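Local coordinates for protein listeriolysin O (Listeria monocytogenes, PDB 4CDB) that perforates cholesterol-containing host membranes by binding to them, changing conformation and assembling into an oligomeric pore that lyses the cell, at residues A[443-448]-A[455-460]; A[396-401]-A[436-441]; A[68-73]-A[366-371]. All coordinates share one frame; numbering follows the deposited sequence.

Contact 1 (A[443-448]-A[455-460]); sequences AKECTG and RTVIDD. With TAM (tris(hydroxyethyl)aminomethane), chain U; ACT (acetate ion), chain B.
A443 O accepts two backbone N-H groups, from V457 at 2.7 Å and from I458 at 3.1 Å between N and O. Two residues facing one make this a classic beta bulge in the antiparallel hairpin; A443 N returns a bond to I458 O, and E445 and R455 exchange N-H and C=O as a hydrogen-bonded pair. The side chains of this pair lie side by side, pointing the same way. With CG between the backbone N and the carbonyl carbon (chi1 57°), E445 sets CG 3.5 Å from V457 CG2; the bend at chi2 turns the carboxylate alongside R455, OE2 4.2 Å from NE and well out of the guanidinium plane, an attraction of charges alone. T447 CG2 packs on R455 CB at 3.6 Å, and E452 holds the guanidinium by a salt bridge. Opposite, the extended K444 puts NZ 2.6 Å from an acetate oxygen. Beyond the bulge, D459 N donates to TAM O5, whose very short contact with D460 OD1 makes a doubtful bond. E445 to G448 and R455 belong to the conserved undecapeptide. Strand 452-463 edges its four-stranded sheet; V457 and I458 pack on I473 of strand 468-475 and Y482 of strand 480-486.

Contact 2 (A[396-401]-A[436-441]); sequences SWDEVN and ARNINV
S396 and N440 form a hydrogen-bonded antiparallel pair: N440 N reaches S396 O at 2.8 Å, and S396 N answers to N440 O. D398 and R437 pair likewise, N to O in both directions. Between the two pairs the register slips by one residue, a beta bulge in which N438 takes the left-handed backbone angles 56°/60°. A CA-H...O contact from A436 to D398 O, 3.2 Å between CA and O, supplements the second pair.

Among the side chains, N440 ND2 donates to S396 OG at 3.3 Å, nearly straight and in the plane of the amide, while N440 OD1 is taken by the backbone N of N462. D398 OD1 is hydrogen-bonded to H412 ND1. Its other oxygen, OD2, receives a weak bond from a water that also donates to N438 O at 2.6 Å, spanning the bulge. The amide of N438 stands almost perpendicular to the D398 carboxylate, with ND2 4.1 Å from OD2.

Apolar contacts occupy the face of W397. Its CG lies between the backbone N and carbonyl carbon (chi1 64°), which brings CD1 to 3.9 Å from A436 CB, and its CB meets I439 CG1. W397 NE1 donates in the ring plane to the anti lone pair of E399 OE2 at 3.1 Å, tying the indole to its own strand; I430 and L432 of strand 426-432 pack against it.

On the D398 side of the sheet V400 CG2 touches the edge of the R437 guanidinium, 3.3 Å from NE.

The chemistry is thus divided: the W397 face is largely apolar, its buried indole N-H satisfied by a carboxylate, and the other is polar, where a water weakly bonded to D398 links it to N438 O at the bulge.

Contact 3 (A[68-73]-A[366-371]); sequences KSINQN and SEYIET. With NA (sodium ion), chain K; NA (sodium ion), chain G.
K68 and Y368 form a hydrogen-bonded pair where strands 59-74 and 362-385 meet antiparallel, in the extended, bent sheet that runs down the elongated cytolysin. K68 N lies 2.8 Å from Y368 O, nearly in line with the carbonyl, and Y368 N returns a bond to K68 O. Two residues along, I70 N reaches S366 O at 2.8 Å, and S366 N bonds to I70 O. Between these pairs S69 and E367 face each other as a non-hydrogen-bonded pair, with CA-H...O contacts from E367 to K68 O and from S69 to S366 O.

The tightly packed side carries K68, I70, S366 and Y368. With CG of Y368 between its backbone N and carbonyl carbon (chi1 65°), the phenol leans over the neighbouring strand. K68 CB sits over one ring face, a CH-pi contact of 3.7 Å to the centroid, displaced toward the hydroxyl end, where CZ is the nearest ring atom. I70 CG2 meets the same ring obliquely at CE1, 4.0 Å away, and also packs on S366 CB. A181 and K182 cover I70, and S177 bonds to S366 OG; they belong to 176-183, helical here but within a segment (176-189) that becomes a beta-stranded transmembrane part of the pore.

The other face is looser and nearer solvent, S69 exposed and E367 partly so. S69 OG only brushes E367 CG at 3.7 Å, and the extended glutamate sends OE1 on to the backbone N of V45. At the margin of the packed side the bent K68 chain lays CG on E370 CB, while NZ stays 4.9 Å from E370 OE2, too far for a salt bridge.

A water donates to both S69 O and Y368 OH, and the same hydroxyl binds a sodium ion at 2.8 Å, together with E171 and Q178.

How the contacts relate
Along the chain the order is contact 3, contact 2, contact 1, each closing before the next opens. Contacts 1 and 2 share strand 436-449 and lie in one four-stranded antiparallel sheet of the C-terminal beta sandwich, centres 21 Å apart; they touch where D460 O meets V441 N at 2.8 Å, a probable hydrogen bond. Contact 3 belongs to a different beta-sheet, its centre about 37 Å from that of contact 2 and 57 Å from that of contact 1, yet its strand 362-385 is followed directly by strand 391-402 of contact 2. The series therefore leads from the body, beside a membrane-inserting segment, to the membrane-binding undecapeptide end of the elongated toxin.

Contact 1 (A[443-448]-A[455-460])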
loop_
_atom_site.group_PDB
_atom_site.type_symbol
_atom_site.label_atom_id
_atom_site.label_comp_id
_atom_site.label_asym_id
_atom_site.label_seq_id
_atom_site.Cartn_x
_atom_site.Cartn_y
_atom_site.Cartn_z
ATOM N N ALA A 443 -21.284 -33.091 -34.231
ATOM C CA ALA A 443 -20.988 -34.420 -34.754
ATOM C C ALA A 443 -22.243 -35.069 -35.316
ATOM O O ALA A 443 -23.314 -34.989 -34.712
ATOM C CB ALA A 443 -20.376 -35.297 -33.671
ATOM N N LYS A 444 -22.102 -35.705 -36.476
ATOM C CA LYS A 444 -23.202 -36.434 -37.096
ATOM C C LYS A 444 -22.758 -37.825 -37.541
ATOM O O LYS A 444 -21.565 -38.076 -37.730
ATOM C CB LYS A 444 -23.774 -35.659 -38.287
ATOM C CG LYS A 444 -22.780 -35.418 -39.416
ATOM C CD LYS A 444 -23.413 -34.614 -40.546
ATOM C CE LYS A 444 -22.423 -34.398 -41.682
ATOM N NZ LYS A 444 -23.002 -33.594 -42.795
ATOM N N GLU A 445 -23.719 -38.726 -37.708
ATOM C CA GLU A 445 -23.406 -40.091 -38.111
ATOM C C GLU A 445 -24.286 -40.547 -39.267
ATOM O O GLU A 445 -25.470 -40.211 -39.328
ATOM C CB GLU A 445 -23.537 -41.047 -36.922
ATOM C CG GLU A 445 -24.904 -41.044 -36.248
ATOM C CD GLU A 445 -25.775 -42.220 -36.657
ATOM O OE1 GLU A 445 -25.382 -42.985 -37.564
ATOM O OE2 GLU A 445 -26.860 -42.375 -36.062
ATOM N N CYS A 446 -23.701 -41.308 -40.187
ATOM C CA CYS A 446 -24.435 -41.807 -41.345
ATOM C C CYS A 446 -25.306 -43.016 -40.994
ATOM O O CYS A 446 -24.795 -44.087 -40.669
ATOM C CB CYS A 446 -23.469 -42.160 -42.479
ATOM S SG CYS A 446 -24.279 -42.687 -44.008
ATOM N N THR A 447 -26.623 -42.838 -41.064
ATOM C CA THR A 447 -27.557 -43.912 -40.738
ATOM C C THR A 447 -27.811 -44.824 -41.932
ATOM O O THR A 447 -28.097 -46.009 -41.767
ATOM C CB THR A 447 -28.910 -43.364 -40.251
ATOM O OG1 THR A 447 -29.603 -42.752 -41.347
ATOM C CG2 THR A 447 -28.710 -42.351 -39.140
ATOM N N GLY A 448 -27.716 -44.262 -43.133
ATOM C CA GLY A 448 -27.933 -45.023 -44.349
ATOM C C GLY A 448 -29.385 -45.068 -44.787
ATOM O O GLY A 448 -29.715 -45.675 -45.809
ATOM N N ARG A 455 -27.574 -38.240 -39.259
ATOM C CA ARG A 455 -28.261 -37.917 -38.014
ATOM C C ARG A 455 -27.331 -37.169 -37.070
ATOM O O ARG A 455 -26.218 -37.623 -36.797
ATOM C CB ARG A 455 -28.782 -39.183 -37.333
ATOM C CG ARG A 455 -29.456 -38.923 -35.992
ATOM C CD ARG A 455 -29.938 -40.215 -35.359
ATOM N NE ARG A 455 -30.785 -40.981 -36.268
ATOM C CZ ARG A 455 -31.358 -42.140 -35.962
ATOM N NH1 ARG A 455 -31.180 -42.674 -34.760
ATOM N NH2 ARG A 455 -32.112 -42.765 -36.856
ATOM N N THR A 456 -27.788 -36.022 -36.579
ATOM C CA THR A 456 -27.000 -35.230 -35.643
ATOM C C THR A 456 -26.873 -35.954 -34.306
ATOM O O THR A 456 -27.869 -36.405 -33.740
ATOM C CB THR A 456 -27.625 -33.838 -35.416
ATOM O OG1 THR A 456 -27.646 -33.114 -36.653
ATOM C CG2 THR A 456 -26.824 -33.049 -34.390
ATOM N N VAL A 457 -25.644 -36.073 -33.813
ATOM C CA VAL A 457 -25.395 -36.690 -32.517
ATOM C C VAL A 457 -25.129 -35.622 -31.461
ATOM O O VAL A 457 -25.649 -35.694 -30.349
ATOM C CB VAL A 457 -24.195 -37.656 -32.570
ATOM C CG1 VAL A 457 -24.016 -38.359 -31.231
ATOM C CG2 VAL A 457 -24.389 -38.671 -33.675
ATOM N N ILE A 458 -24.308 -34.635 -31.819
ATOM C CA ILE A 458 -23.958 -33.537 -30.918
ATOM C C ILE A 458 -24.036 -32.191 -31.633
ATOM O O ILE A 458 -23.591 -32.060 -32.771
ATOM C CB ILE A 458 -22.516 -33.683 -30.377
ATOM C CG1 ILE A 458 -22.275 -35.083 -29.816
ATOM C CG2 ILE A 458 -22.219 -32.627 -29.310
ATOM C CD1 ILE A 458 -20.869 -35.286 -29.318
ATOM N N ASP A 459 -24.592 -31.194 -30.951
ATOM C CA ASP A 459 -24.604 -29.825 -31.455
ATOM C C ASP A 459 -24.503 -28.843 -30.289
ATOM O O ASP A 459 -25.475 -28.170 -29.947
ATOM C CB ASP A 459 -25.875 -29.563 -32.271
ATOM C CG ASP A 459 -25.766 -28.328 -33.159
ATOM O OD1 ASP A 459 -24.953 -27.429 -32.856
ATOM O OD2 ASP A 459 -26.502 -28.258 -34.165
ATOM N N ASP A 460 -23.325 -28.772 -29.675
ATOM C CA ASP A 460 -23.103 -27.871 -28.546
ATOM C C ASP A 460 -22.324 -26.636 -28.984
ATOM O O ASP A 460 -21.287 -26.748 -29.639
ATOM C CB ASP A 460 -22.367 -28.589 -27.414
ATOM C CG ASP A 460 -23.177 -29.726 -26.820
ATOM O OD1 ASP A 460 -24.421 -29.694 -26.932
ATOM O OD2 ASP A 460 -22.571 -30.651 -26.237
HETATM C C TAM U . -28.939 -32.372 -28.660
HETATM C C1 TAM U . -30.171 -31.574 -29.080
HETATM C C2 TAM U . -27.629 -31.648 -28.963
HETATM C C3 TAM U . -29.014 -33.741 -29.332
HETATM C C4 TAM U . -29.834 -30.169 -29.565
HETATM C C5 TAM U . -26.526 -32.081 -28.002
HETATM C C6 TAM U . -28.184 -33.810 -30.610
HETATM N N TAM U . -29.009 -32.584 -27.215
HETATM O O4 TAM U . -30.290 -30.028 -30.916
HETATM O O5 TAM U . -25.282 -31.506 -28.415
HETATM O O6 TAM U . -28.799 -33.017 -31.633
HETATM C C ACT B . -22.547 -34.736 -46.209
HETATM O O ACT B . -22.056 -34.285 -45.153
HETATM O OXT ACT B . -23.761 -34.610 -46.481
HETATM C CH3 ACT B . -21.663 -35.491 -47.156
#

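Contact 2 (A[396-401]-A[436-441])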
loop_
_atom_site.group_PDB
_atom_site.type_symbol
_atom_site.label_atom_id
_atom_site.label_comp_id
_atom_site.label_asym_id
_atom_site.label_seq_id
_atom_site.Cartn_x
_atom_site.Cartn_y
_atom_site.Cartn_z
ATOM N N SER A 396 -15.313 -25.777 -34.284
ATOM C CA SER A 396 -14.801 -24.440 -34.566
ATOM C C SER A 396 -14.668 -23.622 -33.286
ATOM O O SER A 396 -15.238 -23.973 -32.251
ATOM C CB SER A 396 -15.716 -23.714 -35.554
ATOM O OG SER A 396 -17.029 -23.583 -35.031
ATOM N N TRP A 397 -13.909 -22.532 -33.369
ATOM C CA TRP A 397 -13.715 -21.628 -32.239
ATOM C C TRP A 397 -13.134 -20.292 -32.698
ATOM O O TRP A 397 -12.701 -20.153 -33.844
ATOM C CB TRP A 397 -12.799 -22.263 -31.188
ATOM C CG TRP A 397 -11.409 -22.522 -31.681
ATOM C CD1 TRP A 397 -10.334 -21.685 -31.583
ATOM C CD2 TRP A 397 -10.943 -23.697 -32.355
ATOM N NE1 TRP A 397 -9.228 -22.268 -32.153
ATOM C CE2 TRP A 397 -9.575 -23.501 -32.635
ATOM C CE3 TRP A 397 -11.549 -24.894 -32.749
ATOM C CZ2 TRP A 397 -8.804 -24.462 -33.290
ATOM C CZ3 TRP A 397 -10.781 -25.844 -33.400
ATOM C CH2 TRP A 397 -9.424 -25.622 -33.664
ATOM N N ASP A 398 -13.133 -19.313 -31.798
ATOM C CA ASP A 398 -12.555 -18.004 -32.082
ATOM C C ASP A 398 -11.287 -17.789 -31.266
ATOM O O ASP A 398 -11.211 -18.206 -30.110
ATOM C CB ASP A 398 -13.556 -16.890 -31.768
ATOM C CG ASP A 398 -14.697 -16.829 -32.763
ATOM O OD1 ASP A 398 -14.444 -17.015 -33.971
ATOM O OD2 ASP A 398 -15.848 -16.596 -32.335
ATOM N N GLU A 399 -10.295 -17.146 -31.873
ATOM C CA GLU A 399 -9.080 -16.758 -31.162
ATOM C C GLU A 399 -8.948 -15.238 -31.151
ATOM O O GLU A 399 -8.918 -14.600 -32.203
ATOM C CB GLU A 399 -7.847 -17.409 -31.792
ATOM C CG GLU A 399 -7.823 -18.925 -31.671
ATOM C CD GLU A 399 -6.561 -19.539 -32.241
ATOM O OE1 GLU A 399 -5.623 -18.781 -32.560
ATOM O OE2 GLU A 399 -6.509 -20.780 -32.371
ATOM N N VAL A 400 -8.877 -14.662 -29.955
ATOM C CA VAL A 400 -8.870 -13.211 -29.812
ATOM C C VAL A 400 -7.471 -12.653 -29.571
ATOM O O VAL A 400 -6.812 -13.003 -28.591
ATOM C CB VAL A 400 -9.805 -12.761 -28.675
ATOM C CG1 VAL A 400 -9.647 -11.271 -28.412
ATOM C CG2 VAL A 400 -11.247 -13.096 -29.017
ATOM N N ASN A 401 -7.025 -11.786 -30.476
ATOM C CA ASN A 401 -5.749 -11.096 -30.326
ATOM C C ASN A 401 -5.927 -9.580 -30.333
ATOM O O ASN A 401 -7.053 -9.084 -30.357
ATOM C CB ASN A 401 -4.766 -11.526 -31.417
ATOM C CG ASN A 401 -4.370 -12.983 -31.299
ATOM O OD1 ASN A 401 -3.406 -13.323 -30.614
ATOM N ND2 ASN A 401 -5.120 -13.854 -31.964
ATOM N N ALA A 436 -8.524 -18.667 -26.820
ATOM C CA ALA A 436 -9.626 -19.274 -27.558
ATOM C C ALA A 436 -10.921 -19.255 -26.753
ATOM O O ALA A 436 -10.935 -19.604 -25.572
ATOM C CB ALA A 436 -9.278 -20.697 -27.963
ATOM N N ARG A 437 -12.010 -18.846 -27.398
ATOM C CA ARG A 437 -13.322 -18.869 -26.761
ATOM C C ARG A 437 -14.428 -19.240 -27.747
ATOM O O ARG A 437 -14.186 -19.351 -28.949
ATOM C CB ARG A 437 -13.626 -17.528 -26.087
ATOM C CG ARG A 437 -13.613 -16.323 -27.018
ATOM C CD ARG A 437 -13.887 -15.041 -26.241
ATOM N NE ARG A 437 -13.743 -13.843 -27.064
ATOM C CZ ARG A 437 -14.753 -13.187 -27.627
ATOM N NH1 ARG A 437 -15.998 -13.607 -27.458
ATOM N NH2 ARG A 437 -14.516 -12.106 -28.358
ATOM N N ASN A 438 -15.635 -19.433 -27.222
ATOM C CA ASN A 438 -16.789 -19.820 -28.029
ATOM C C ASN A 438 -16.545 -21.095 -28.828
ATOM O O ASN A 438 -16.601 -21.094 -30.058
ATOM C CB ASN A 438 -17.219 -18.675 -28.947
ATOM C CG ASN A 438 -17.808 -17.508 -28.182
ATOM O OD1 ASN A 438 -18.526 -17.699 -27.201
ATOM N ND2 ASN A 438 -17.504 -16.294 -28.624
ATOM N N ILE A 439 -16.266 -22.178 -28.112
ATOM C CA ILE A 439 -16.004 -23.465 -28.739
ATOM C C ILE A 439 -17.304 -24.121 -29.193
ATOM O O ILE A 439 -18.249 -24.257 -28.413
ATOM C CB ILE A 439 -15.232 -24.413 -27.793
ATOM C CG1 ILE A 439 -13.747 -24.048 -27.763
ATOM C CG2 ILE A 439 -15.388 -25.856 -28.230
ATOM C CD1 ILE A 439 -13.407 -22.893 -26.849
ATOM N N ASN A 440 -17.350 -24.510 -30.464
ATOM C CA ASN A 440 -18.504 -25.206 -31.016
ATOM C C ASN A 440 -18.163 -26.651 -31.365
ATOM O O ASN A 440 -17.207 -26.912 -32.093
ATOM C CB ASN A 440 -19.022 -24.477 -32.257
ATOM C CG ASN A 440 -19.388 -23.034 -31.974
ATOM O OD1 ASN A 440 -20.054 -22.733 -30.985
ATOM N ND2 ASN A 440 -18.945 -22.131 -32.841
ATOM N N VAL A 441 -18.944 -27.587 -30.840
ATOM C CA VAL A 441 -18.711 -29.001 -31.102
ATOM C C VAL A 441 -19.928 -29.637 -31.759
ATOM O O VAL A 441 -21.004 -29.693 -31.163
ATOM C CB VAL A 441 -18.374 -29.760 -29.808
ATOM C CG1 VAL A 441 -18.253 -31.254 -30.080
ATOM C CG2 VAL A 441 -17.093 -29.216 -29.200
HETATM O O HOH W 1 -16.889 -19.819 -32.354
#

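Contact 3 (A[68-73]-A[366-371])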
loop_
_atom_site.group_PDB
_atom_site.type_symbol
_atom_site.label_atom_id
_atom_site.label_comp_id
_atom_site.label_asym_id
_atom_site.label_seq_id
_atom_site.Cartn_x
_atom_site.Cartn_y
_atom_site.Cartn_z
ATOM N N LYS A 68 -4.052 6.453 -13.429
ATOM C CA LYS A 68 -4.714 6.723 -12.156
ATOM C C LYS A 68 -4.112 7.940 -11.456
ATOM O O LYS A 68 -2.991 8.351 -11.755
ATOM C CB LYS A 68 -4.629 5.504 -11.236
ATOM C CG LYS A 68 -5.194 4.225 -11.832
ATOM C CD LYS A 68 -6.680 4.352 -12.121
ATOM C CE LYS A 68 -7.524 3.693 -11.039
ATOM N NZ LYS A 68 -7.320 4.310 -9.699
ATOM N N SER A 69 -4.865 8.512 -10.523
ATOM C CA SER A 69 -4.384 9.641 -9.737
ATOM C C SER A 69 -4.528 9.381 -8.246
ATOM O O SER A 69 -5.575 8.923 -7.784
ATOM C CB SER A 69 -5.141 10.921 -10.100
ATOM O OG SER A 69 -4.768 11.394 -11.380
ATOM N N ILE A 70 -3.470 9.670 -7.497
ATOM C CA ILE A 70 -3.546 9.646 -6.043
ATOM C C ILE A 70 -3.372 11.067 -5.500
ATOM O O ILE A 70 -2.293 11.657 -5.583
ATOM C CB ILE A 70 -2.549 8.633 -5.407
ATOM C CG1 ILE A 70 -2.572 8.742 -3.880
ATOM C CG2 ILE A 70 -1.137 8.822 -5.946
ATOM C CD1 ILE A 70 -1.787 7.653 -3.174
ATOM N N ASN A 71 -4.463 11.619 -4.977
ATOM C CA ASN A 71 -4.489 12.993 -4.492
ATOM C C ASN A 71 -4.896 13.017 -3.023
ATOM O O ASN A 71 -6.056 12.775 -2.687
ATOM C CB ASN A 71 -5.463 13.828 -5.327
ATOM C CG ASN A 71 -4.834 15.100 -5.866
ATOM O OD1 ASN A 71 -4.746 15.300 -7.079
ATOM N ND2 ASN A 71 -4.397 15.971 -4.964
ATOM N N GLN A 72 -3.940 13.319 -2.149
ATOM C CA GLN A 72 -4.125 13.091 -0.720
ATOM C C GLN A 72 -3.439 14.133 0.174
ATOM O O GLN A 72 -2.282 14.488 -0.041
ATOM C CB GLN A 72 -3.626 11.687 -0.376
ATOM C CG GLN A 72 -3.672 11.333 1.091
ATOM C CD GLN A 72 -3.300 9.886 1.339
ATOM O OE1 GLN A 72 -3.752 8.986 0.629
ATOM N NE2 GLN A 72 -2.467 9.654 2.346
ATOM N N ASN A 73 -4.167 14.616 1.179
ATOM C CA ASN A 73 -3.621 15.578 2.132
ATOM C C ASN A 73 -3.323 14.926 3.478
ATOM O O ASN A 73 -4.220 14.387 4.126
ATOM C CB ASN A 73 -4.580 16.754 2.313
ATOM C CG ASN A 73 -4.940 17.414 1.001
ATOM O OD1 ASN A 73 -4.251 17.237 -0.003
ATOM N ND2 ASN A 73 -6.022 18.182 1.000
ATOM N N SER A 366 -0.269 12.818 -7.345
ATOM C CA SER A 366 0.589 12.016 -8.207
ATOM C C SER A 366 -0.226 11.198 -9.197
ATOM O O SER A 366 -1.271 10.645 -8.848
ATOM C CB SER A 366 1.469 11.086 -7.370
ATOM O OG SER A 366 2.259 10.250 -8.197
ATOM N N GLU A 367 0.255 11.127 -10.432
ATOM C CA GLU A 367 -0.360 10.281 -11.441
ATOM C C GLU A 367 0.508 9.050 -11.648
ATOM O O GLU A 367 1.734 9.127 -11.563
ATOM C CB GLU A 367 -0.520 11.037 -12.760
ATOM C CG GLU A 367 -1.427 12.250 -12.680
ATOM C CD GLU A 367 -1.503 13.004 -13.993
ATOM O OE1 GLU A 367 -0.734 12.668 -14.919
ATOM O OE2 GLU A 367 -2.334 13.929 -14.101
ATOM N N TYR A 368 -0.132 7.916 -11.913
ATOM C CA TYR A 368 0.595 6.671 -12.129
ATOM C C TYR A 368 -0.149 5.728 -13.069
ATOM O O TYR A 368 -1.356 5.859 -13.278
ATOM C CB TYR A 368 0.889 5.979 -10.794
ATOM C CG TYR A 368 -0.336 5.508 -10.040
ATOM C CD1 TYR A 368 -1.025 6.361 -9.187
ATOM C CD2 TYR A 368 -0.794 4.202 -10.171
ATOM C CE1 TYR A 368 -2.143 5.929 -8.492
ATOM C CE2 TYR A 368 -1.908 3.763 -9.483
ATOM C CZ TYR A 368 -2.578 4.629 -8.645
ATOM O OH TYR A 368 -3.688 4.188 -7.962
ATOM N N ILE A 369 0.586 4.780 -13.641
ATOM C CA ILE A 369 -0.009 3.784 -14.517
ATOM C C ILE A 369 -0.294 2.506 -13.742
ATOM O O ILE A 369 0.623 1.854 -13.239
ATOM C CB ILE A 369 0.908 3.462 -15.709
ATOM C CG1 ILE A 369 1.113 4.708 -16.575
ATOM C CG2 ILE A 369 0.328 2.327 -16.535
ATOM C CD1 ILE A 369 2.067 4.502 -17.735
ATOM N N GLU A 370 -1.570 2.156 -13.636
ATOM C CA GLU A 370 -1.959 0.912 -12.986
ATOM C C GLU A 370 -1.950 -0.222 -14.005
ATOM O O GLU A 370 -2.679 -0.182 -14.998
ATOM C CB GLU A 370 -3.349 1.041 -12.365
ATOM C CG GLU A 370 -3.825 -0.214 -11.653
ATOM C CD GLU A 370 -5.284 -0.141 -11.248
ATOM O OE1 GLU A 370 -6.144 0.017 -12.140
ATOM O OE2 GLU A 370 -5.570 -0.249 -10.037
ATOM N N THR A 371 -1.118 -1.229 -13.762
ATOM C CA THR A 371 -1.021 -2.373 -14.659
ATOM C C THR A 371 -1.750 -3.581 -14.088
ATOM O O THR A 371 -1.435 -4.048 -12.994
ATOM C CB THR A 371 0.444 -2.749 -14.923
ATOM O OG1 THR A 371 1.129 -1.621 -15.478
ATOM C CG2 THR A 371 0.532 -3.925 -15.890
HETATM NA NA NA K . -3.154 4.195 -5.222
HETATM NA NA NA G . -0.526 -5.468 -11.185
HETATM O O HOH W 2 -5.972 6.100 -6.857
HETATM O O HOH W 3 -1.645 -5.501 -8.976
HETATM O O HOH W 4 1.314 -6.618 -12.471
#